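PDB 3SQI: KLLA0E03807p from Kluyveromyces lactis, which binds DNA through the domain described here and, as the budding-yeast kinetochore protein Ndc10, serves as a platform for inner kinetochore assembly. Local coordinates for residues 111-116 / 390-395; 183-187 / 299-303; 199-204 / 341-345. One frame throughout, in Å; residues are numbered along the deposited sequence.

Contact 1 (111-116 / 390-395); sequences QKISIN and LLAQLI
A mixed polar and apolar helix-to-turn contact ties helix 107-118 to the chain leaving the short helix 388-391, in the partly buried periphery of the DNA-binding domain. Residues 111-116 are helical. Opposite them, a type I beta turn runs from Leu391 to Leu394 (Ala392 -60/-11, Gln393 -94/5), and Leu394 then becomes extended (-104/148). The closest CA pairs are Asn116-Leu394 at 5.2 Å and Lys112-Gln393 at 5.3 Å. Ile115, in a tt rotamer, points into the turn: its CB lies 3.2 Å from Leu390 CD2 and its CD1 3.3 Å from Leu394 CG. Asn116 (chi1 m) bonds to the backbone of the turn and of the residue following it, its ND2 donating to Gln393 O (3.1 Å, 162°) and its OD1 accepting from Ile395 N (3.1 Å, 155°). At the other end, Gln393 NE2 donates to Gln111 OE1 at 3.3 Å. Because one carboxamide satisfies both a carbonyl and an amide of a non-helical backbone, the turn is fixed by directional bonds around the apolar contacts of Ile115.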
loop_
_atom_site.group_PDB
_atom_site.type_symbol
_atom_site.label_atom_id
_atom_site.label_comp_id
_atom_site.label_asym_id
_atom_site.label_seq_id
_atom_site.Cartn_x
_atom_site.Cartn_y
_atom_site.Cartn_z
ATOM N N GLN A 111 -4.835 7.503 10.891
ATOM C CA GLN A 111 -6.228 7.757 11.257
ATOM C C GLN A 111 -6.460 9.236 11.482
ATOM O O GLN A 111 -7.171 9.891 10.714
ATOM C CB GLN A 111 -6.597 7.009 12.537
ATOM C CG GLN A 111 -6.440 5.496 12.486
ATOM C CD GLN A 111 -6.880 4.839 13.786
ATOM O OE1 GLN A 111 -7.209 5.522 14.757
ATOM N NE2 GLN A 111 -6.887 3.513 13.809
ATOM N N LYS A 112 -5.812 9.777 12.505
ATOM C CA LYS A 112 -6.027 11.177 12.856
ATOM C C LYS A 112 -6.021 12.093 11.638
ATOM O O LYS A 112 -6.845 12.995 11.554
ATOM C CB LYS A 112 -5.006 11.653 13.888
ATOM C CG LYS A 112 -4.977 13.160 14.066
ATOM C CD LYS A 112 -6.145 13.640 14.903
ATOM C CE LYS A 112 -6.031 15.121 15.212
ATOM N NZ LYS A 112 -4.743 15.427 15.884
ATOM N N ILE A 113 -5.134 11.839 10.683
ATOM C CA ILE A 113 -5.120 12.646 9.473
ATOM C C ILE A 113 -6.277 12.293 8.531
ATOM O O ILE A 113 -7.091 13.153 8.173
ATOM C CB ILE A 113 -3.796 12.555 8.692
ATOM C CG1 ILE A 113 -2.700 13.375 9.371
ATOM C CG2 ILE A 113 -4.004 13.072 7.281
ATOM C CD1 ILE A 113 -1.825 14.191 8.403
ATOM N N SER A 114 -6.307 11.032 8.096
ATOM C CA SER A 114 -7.083 10.664 6.920
ATOM C C SER A 114 -8.456 11.302 7.072
ATOM O O SER A 114 -8.873 12.142 6.271
ATOM C CB SER A 114 -7.191 9.157 6.794
ATOM O OG SER A 114 -5.935 8.538 6.906
ATOM N N ILE A 115 -9.089 10.991 8.192
ATOM C CA ILE A 115 -10.411 11.523 8.536
ATOM C C ILE A 115 -10.556 13.030 8.267
ATOM O O ILE A 115 -11.401 13.462 7.474
ATOM C CB ILE A 115 -10.735 11.219 10.007
ATOM C CG1 ILE A 115 -12.196 11.500 10.335
ATOM C CG2 ILE A 115 -9.788 11.944 10.954
ATOM C CD1 ILE A 115 -12.460 11.500 11.810
ATOM N N ASN A 116 -9.753 13.829 8.955
ATOM C CA ASN A 116 -9.759 15.281 8.773
ATOM C C ASN A 116 -9.623 15.720 7.312
ATOM O O ASN A 116 -10.212 16.722 6.906
ATOM C CB ASN A 116 -8.647 15.949 9.593
ATOM C CG ASN A 116 -8.905 15.897 11.082
ATOM O OD1 ASN A 116 -9.506 16.807 11.652
ATOM N ND2 ASN A 116 -8.455 14.831 11.721
ATOM N N LEU A 390 -12.863 6.502 14.952
ATOM C CA LEU A 390 -12.232 7.233 13.864
ATOM C C LEU A 390 -12.728 8.681 13.854
ATOM O O LEU A 390 -11.931 9.619 13.912
ATOM C CB LEU A 390 -12.540 6.553 12.528
ATOM C CG LEU A 390 -11.595 6.800 11.348
ATOM C CD1 LEU A 390 -12.124 6.147 10.073
ATOM C CD2 LEU A 390 -11.390 8.285 11.126
ATOM N N LEU A 391 -14.047 8.855 13.800
ATOM C CA LEU A 391 -14.649 10.189 13.772
ATOM C C LEU A 391 -14.237 11.067 14.954
ATOM O O LEU A 391 -14.112 12.283 14.816
ATOM C CB LEU A 391 -16.175 10.100 13.704
ATOM C CG LEU A 391 -16.810 9.547 12.425
ATOM C CD1 LEU A 391 -18.310 9.436 12.603
ATOM C CD2 LEU A 391 -16.475 10.413 11.222
ATOM N N ALA A 392 -14.021 10.451 16.110
ATOM C CA ALA A 392 -13.656 11.209 17.303
ATOM C C ALA A 392 -12.351 11.990 17.110
ATOM O O ALA A 392 -12.000 12.848 17.923
ATOM C CB ALA A 392 -13.547 10.282 18.511
ATOM N N GLN A 393 -11.643 11.687 16.026
ATOM C CA GLN A 393 -10.299 12.215 15.793
ATOM C C GLN A 393 -10.206 13.497 14.950
ATOM O O GLN A 393 -9.105 13.935 14.627
ATOM C CB GLN A 393 -9.396 11.126 15.204
ATOM C CG GLN A 393 -8.554 10.398 16.245
ATOM C CD GLN A 393 -8.080 9.049 15.754
ATOM O OE1 GLN A 393 -7.643 8.911 14.612
ATOM N NE2 GLN A 393 -8.180 8.040 16.612
ATOM N N LEU A 394 -11.339 14.092 14.581
ATOM C CA LEU A 394 -11.306 15.328 13.787
ATOM C C LEU A 394 -11.629 16.583 14.608
ATOM O O LEU A 394 -12.390 16.520 15.577
ATOM C CB LEU A 394 -12.174 15.237 12.516
ATOM C CG LEU A 394 -13.555 14.575 12.499
ATOM C CD1 LEU A 394 -14.388 15.040 13.660
ATOM C CD2 LEU A 394 -14.282 14.839 11.199
ATOM N N ILE A 395 -11.024 17.709 14.231
ATOM C CA ILE A 395 -11.134 18.943 15.014
ATOM C C ILE A 395 -12.238 19.913 14.559
ATOM O O ILE A 395 -12.392 20.998 15.126
ATOM C CB ILE A 395 -9.773 19.679 15.107
ATOM C CG1 ILE A 395 -9.150 19.833 13.719
ATOM C CG2 ILE A 395 -8.816 18.903 16.000
ATOM C CD1 ILE A 395 -8.174 18.728 13.395
#

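Contact 2 (183-187 / 299-303); sequences PNFVL and TIGIP
Val186, Ile302 and Asn184 give up the most surface where strand 185-187 and the residue before it meet the irregular loop 299-303. Val186 is extended (-139/123, chi1 t) and aims its CB at the loop; its CG2 lies 4.0 Å from Ile300 CG2 and 4.3 Å from Ile302 CD1. Ile302 (mt) also points toward the strand, its CD1 reaching within 3.1 Å of Asn184 OD1. Asn184 (chi1 t) starts sideways but swings its carboxamide nearer. The backbones stay well apart, with CA separations of 7.7 Å for Val186-Ile300 and 8.8 Å for Asn184-Gly301, so the loop packs by side chains without strand pairing. It folds back on itself through Thr299 N to Ile302 O, 2.9 Å. Strand 185-187 is an outermost strand of a three-stranded antiparallel sheet, paired with strand 174-179 (Phe185 with His179, Leu187 with Leu177). The loop also reaches strand 165-169, Thr299 and Ile300 touching Ile167 and Gln165, while Val186 meets Ile307 of helix 304-310 and Phe185 packs edge-to-face with Trp145 of helix 133-149.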
loop_
_atom_site.group_PDB
_atom_site.type_symbol
_atom_site.label_atom_id
_atom_site.label_comp_id
_atom_site.label_asym_id
_atom_site.label_seq_id
_atom_site.Cartn_x
_atom_site.Cartn_y
_atom_site.Cartn_z
ATOM N N PRO A 183 10.250 1.620 -8.718
ATOM C CA PRO A 183 9.788 1.356 -7.349
ATOM C C PRO A 183 8.914 0.106 -7.328
ATOM O O PRO A 183 8.066 -0.080 -8.198
ATOM C CB PRO A 183 8.965 2.597 -6.999
ATOM C CG PRO A 183 9.410 3.644 -7.976
ATOM C CD PRO A 183 9.735 2.897 -9.234
ATOM N N ASN A 184 9.096 -0.728 -6.317
ATOM C CA ASN A 184 8.459 -2.030 -6.298
ATOM C C ASN A 184 7.462 -2.089 -5.154
ATOM O O ASN A 184 7.863 -2.077 -3.989
ATOM C CB ASN A 184 9.543 -3.096 -6.119
ATOM C CG ASN A 184 9.021 -4.505 -6.294
ATOM O OD1 ASN A 184 8.300 -5.024 -5.441
ATOM N ND2 ASN A 184 9.413 -5.148 -7.391
ATOM N N PHE A 185 6.170 -2.146 -5.468
ATOM C CA PHE A 185 5.163 -2.154 -4.405
ATOM C C PHE A 185 3.810 -2.749 -4.768
ATOM O O PHE A 185 3.507 -2.952 -5.939
ATOM C CB PHE A 185 4.950 -0.745 -3.891
ATOM C CG PHE A 185 4.234 0.136 -4.851
ATOM C CD1 PHE A 185 2.852 0.208 -4.837
ATOM C CD2 PHE A 185 4.938 0.897 -5.769
ATOM C CE1 PHE A 185 2.179 1.024 -5.724
ATOM C CE2 PHE A 185 4.273 1.716 -6.660
ATOM C CZ PHE A 185 2.890 1.777 -6.637
ATOM N N VAL A 186 3.006 -3.030 -3.742
ATOM C CA VAL A 186 1.640 -3.536 -3.920
ATOM C C VAL A 186 0.628 -2.896 -2.953
ATOM O O VAL A 186 0.778 -2.988 -1.731
ATOM C CB VAL A 186 1.583 -5.064 -3.724
ATOM C CG1 VAL A 186 0.125 -5.552 -3.666
ATOM C CG2 VAL A 186 2.394 -5.787 -4.810
ATOM N N LEU A 187 -0.416 -2.277 -3.501
ATOM C CA LEU A 187 -1.483 -1.669 -2.699
ATOM C C LEU A 187 -2.731 -2.548 -2.637
ATOM O O LEU A 187 -3.084 -3.210 -3.608
ATOM C CB LEU A 187 -1.858 -0.286 -3.237
ATOM C CG LEU A 187 -0.876 0.863 -2.999
ATOM C CD1 LEU A 187 -1.570 2.181 -3.264
ATOM C CD2 LEU A 187 -0.337 0.841 -1.573
ATOM N N THR A 299 2.469 -12.232 -4.909
ATOM C CA THR A 299 1.670 -11.471 -5.854
ATOM C C THR A 299 2.437 -10.997 -7.083
ATOM O O THR A 299 2.265 -11.554 -8.161
ATOM C CB THR A 299 0.938 -10.330 -5.164
ATOM O OG1 THR A 299 0.578 -10.761 -3.846
ATOM C CG2 THR A 299 -0.322 -9.979 -5.919
ATOM N N ILE A 300 3.286 -9.986 -6.951
ATOM C CA ILE A 300 4.026 -9.558 -8.140
ATOM C C ILE A 300 5.385 -10.250 -8.164
ATOM O O ILE A 300 5.603 -11.126 -8.994
ATOM C CB ILE A 300 4.062 -7.991 -8.387
ATOM C CG1 ILE A 300 4.311 -7.691 -9.880
ATOM C CG2 ILE A 300 5.036 -7.219 -7.414
ATOM C CD1 ILE A 300 3.096 -7.955 -10.805
ATOM N N GLY A 301 6.301 -9.859 -7.290
ATOM C CA GLY A 301 7.414 -10.726 -6.955
ATOM C C GLY A 301 7.330 -11.226 -5.525
ATOM O O GLY A 301 8.136 -12.038 -5.099
ATOM N N ILE A 302 6.322 -10.749 -4.805
ATOM C CA ILE A 302 6.384 -10.601 -3.353
ATOM C C ILE A 302 5.521 -11.551 -2.535
ATOM O O ILE A 302 4.333 -11.696 -2.799
ATOM C CB ILE A 302 6.018 -9.167 -2.982
ATOM C CG1 ILE A 302 6.908 -8.198 -3.761
ATOM C CG2 ILE A 302 6.135 -8.952 -1.500
ATOM C CD1 ILE A 302 6.453 -6.779 -3.727
ATOM N N PRO A 303 6.121 -12.208 -1.536
ATOM C CA PRO A 303 5.363 -13.012 -0.575
ATOM C C PRO A 303 4.213 -12.184 -0.035
ATOM O O PRO A 303 4.380 -10.980 0.148
ATOM C CB PRO A 303 6.376 -13.259 0.543
ATOM C CG PRO A 303 7.696 -13.143 -0.112
ATOM C CD PRO A 303 7.540 -12.091 -1.163
#

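Contact 3 (199-204 / 341-345); sequences IFTMAV and LNSVL
Two helical segments, 199-204 and 341-345, cross almost at right angles, their axes 8.5 Å apart at closest approach with a signed crossing angle of -102°. Ala203 and Leu341 have the nearest CA atoms, 5.1 Å apart, followed by Phe200 and Leu345 at 5.6 Å; the small Ala203, pointing at the partner, leaves room for this approach. Leu341 (mt) brings CD2 to 3.4 Å from Met202 CE and 3.7 Å from Ile199 CG2. Leu345 (tp) places CD1 3.5 Å from both Ala203 CB and Val204 CG2. Between them, Val344 (chi1 t) sets CG2 3.8 Å from Ile199 CG2 and CG1 3.8 Å from Phe200 CB. Every touching residue is buried in this steep helix crossing; the side chains that meet are all apolar, and the edge of the Phe200 ring lies by Leu345 O (CE2 to O 3.9 Å). Thr201 packs on helix 133-149 and Trp118 of helix 107-118; Phe200 also meets Trp118, while Ile199 and Met202 reach Leu177 of strand 174-179.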
loop_
_atom_site.group_PDB
_atom_site.type_symbol
_atom_site.label_atom_id
_atom_site.label_comp_id
_atom_site.label_asym_id
_atom_site.label_seq_id
_atom_site.Cartn_x
_atom_site.Cartn_y
_atom_site.Cartn_z
ATOM N N ILE A 199 -6.752 3.284 -1.739
ATOM C CA ILE A 199 -7.368 2.965 -3.019
ATOM C C ILE A 199 -8.753 3.598 -3.148
ATOM O O ILE A 199 -9.123 4.080 -4.209
ATOM C CB ILE A 199 -7.480 1.454 -3.223
ATOM C CG1 ILE A 199 -6.094 0.821 -3.195
ATOM C CG2 ILE A 199 -8.201 1.139 -4.537
ATOM C CD1 ILE A 199 -6.139 -0.686 -3.110
ATOM N N PHE A 200 -9.520 3.568 -2.065
ATOM C CA PHE A 200 -10.794 4.256 -2.009
ATOM C C PHE A 200 -10.528 5.730 -2.251
ATOM O O PHE A 200 -11.184 6.392 -3.067
ATOM C CB PHE A 200 -11.401 4.063 -0.627
ATOM C CG PHE A 200 -12.679 4.803 -0.419
ATOM C CD1 PHE A 200 -12.829 5.659 0.655
ATOM C CD2 PHE A 200 -13.733 4.647 -1.293
ATOM C CE1 PHE A 200 -14.010 6.340 0.853
ATOM C CE2 PHE A 200 -14.915 5.329 -1.102
ATOM C CZ PHE A 200 -15.054 6.175 -0.030
ATOM N N THR A 201 -9.539 6.231 -1.530
ATOM C CA THR A 201 -9.075 7.595 -1.701
ATOM C C THR A 201 -8.806 7.862 -3.170
ATOM O O THR A 201 -9.285 8.845 -3.734
ATOM C CB THR A 201 -7.784 7.827 -0.898
ATOM O OG1 THR A 201 -8.065 7.698 0.507
ATOM C CG2 THR A 201 -7.191 9.208 -1.198
ATOM N N MET A 202 -8.055 6.968 -3.797
ATOM C CA MET A 202 -7.679 7.164 -5.184
ATOM C C MET A 202 -8.886 7.097 -6.114
ATOM O O MET A 202 -8.886 7.685 -7.195
ATOM C CB MET A 202 -6.651 6.127 -5.602
ATOM C CG MET A 202 -6.188 6.293 -7.034
ATOM S SD MET A 202 -5.153 4.906 -7.502
ATOM C CE MET A 202 -5.921 3.608 -6.532
ATOM N N ALA A 203 -9.911 6.367 -5.691
ATOM C CA ALA A 203 -11.110 6.200 -6.495
ATOM C C ALA A 203 -11.885 7.502 -6.499
ATOM O O ALA A 203 -12.212 8.029 -7.561
ATOM C CB ALA A 203 -11.965 5.062 -5.961
ATOM N N VAL A 204 -12.163 8.039 -5.314
ATOM C CA VAL A 204 -12.851 9.320 -5.257
ATOM C C VAL A 204 -12.042 10.359 -6.014
ATOM O O VAL A 204 -12.547 11.025 -6.925
ATOM C CB VAL A 204 -13.075 9.821 -3.820
ATOM C CG1 VAL A 204 -13.663 11.210 -3.853
ATOM C CG2 VAL A 204 -13.997 8.890 -3.054
ATOM N N LEU A 341 -11.012 0.223 -9.024
ATOM C CA LEU A 341 -11.408 1.502 -8.460
ATOM C C LEU A 341 -12.933 1.594 -8.352
ATOM O O LEU A 341 -13.478 2.040 -7.344
ATOM C CB LEU A 341 -10.869 2.649 -9.311
ATOM C CG LEU A 341 -9.380 2.935 -9.191
ATOM C CD1 LEU A 341 -9.048 4.299 -9.813
ATOM C CD2 LEU A 341 -8.996 2.921 -7.729
ATOM N N ASN A 342 -13.626 1.162 -9.393
ATOM C CA ASN A 342 -15.076 1.205 -9.370
ATOM C C ASN A 342 -15.639 0.401 -8.207
ATOM O O ASN A 342 -16.482 0.889 -7.471
ATOM C CB ASN A 342 -15.682 0.703 -10.681
ATOM C CG ASN A 342 -17.175 0.873 -10.712
ATOM O OD1 ASN A 342 -17.686 1.948 -10.402
ATOM N ND2 ASN A 342 -17.893 -0.191 -11.060
ATOM N N SER A 343 -15.172 -0.834 -8.041
ATOM C CA SER A 343 -15.680 -1.684 -6.968
ATOM C C SER A 343 -15.393 -1.112 -5.575
ATOM O O SER A 343 -16.268 -1.124 -4.709
ATOM C CB SER A 343 -15.147 -3.107 -7.096
ATOM O OG SER A 343 -15.802 -3.783 -8.152
ATOM N N VAL A 344 -14.187 -0.601 -5.347
ATOM C CA VAL A 344 -13.912 -0.020 -4.034
ATOM C C VAL A 344 -14.809 1.191 -3.794
ATOM O O VAL A 344 -15.466 1.306 -2.747
ATOM C CB VAL A 344 -12.447 0.400 -3.858
ATOM C CG1 VAL A 344 -12.190 0.755 -2.401
ATOM C CG2 VAL A 344 -11.527 -0.718 -4.287
ATOM N N LEU A 345 -14.838 2.083 -4.779
ATOM C CA LEU A 345 -15.599 3.322 -4.681
ATOM C C LEU A 345 -17.042 3.006 -4.349
ATOM O O LEU A 345 -17.574 3.470 -3.344
ATOM C CB LEU A 345 -15.544 4.083 -6.004
ATOM C CG LEU A 345 -16.073 5.515 -6.003
ATOM C CD1 LEU A 345 -15.066 6.463 -5.341
ATOM C CD2 LEU A 345 -16.386 5.975 -7.428
#

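In the fold
Contact 3 is the fully buried one; contacts 1 and 2 are only partly buried. Their centres lie 20, 9 and 14 Å from the chain centre for contacts 1, 2 and 3, so burial, not distance from the centre, separates contact 3 from contact 2. Contact 1 (476 Å²) adds three hydrogen bonds to its packing; contacts 2 and 3 (201 and 391 Å²) rely on side-chain packing. Contacts 2 and 3 touch, Leu187 C lying 3.9 Å from Ile199 CD1. Helix 133-149 borders all three: its Gln144 bonds Thr201 of contact 3 and, weakly, Ser114 of contact 1. The nearest atoms lie about 13 Å (contact 1), 17 Å (contact 3) and 19 Å (contact 2) from the DNA.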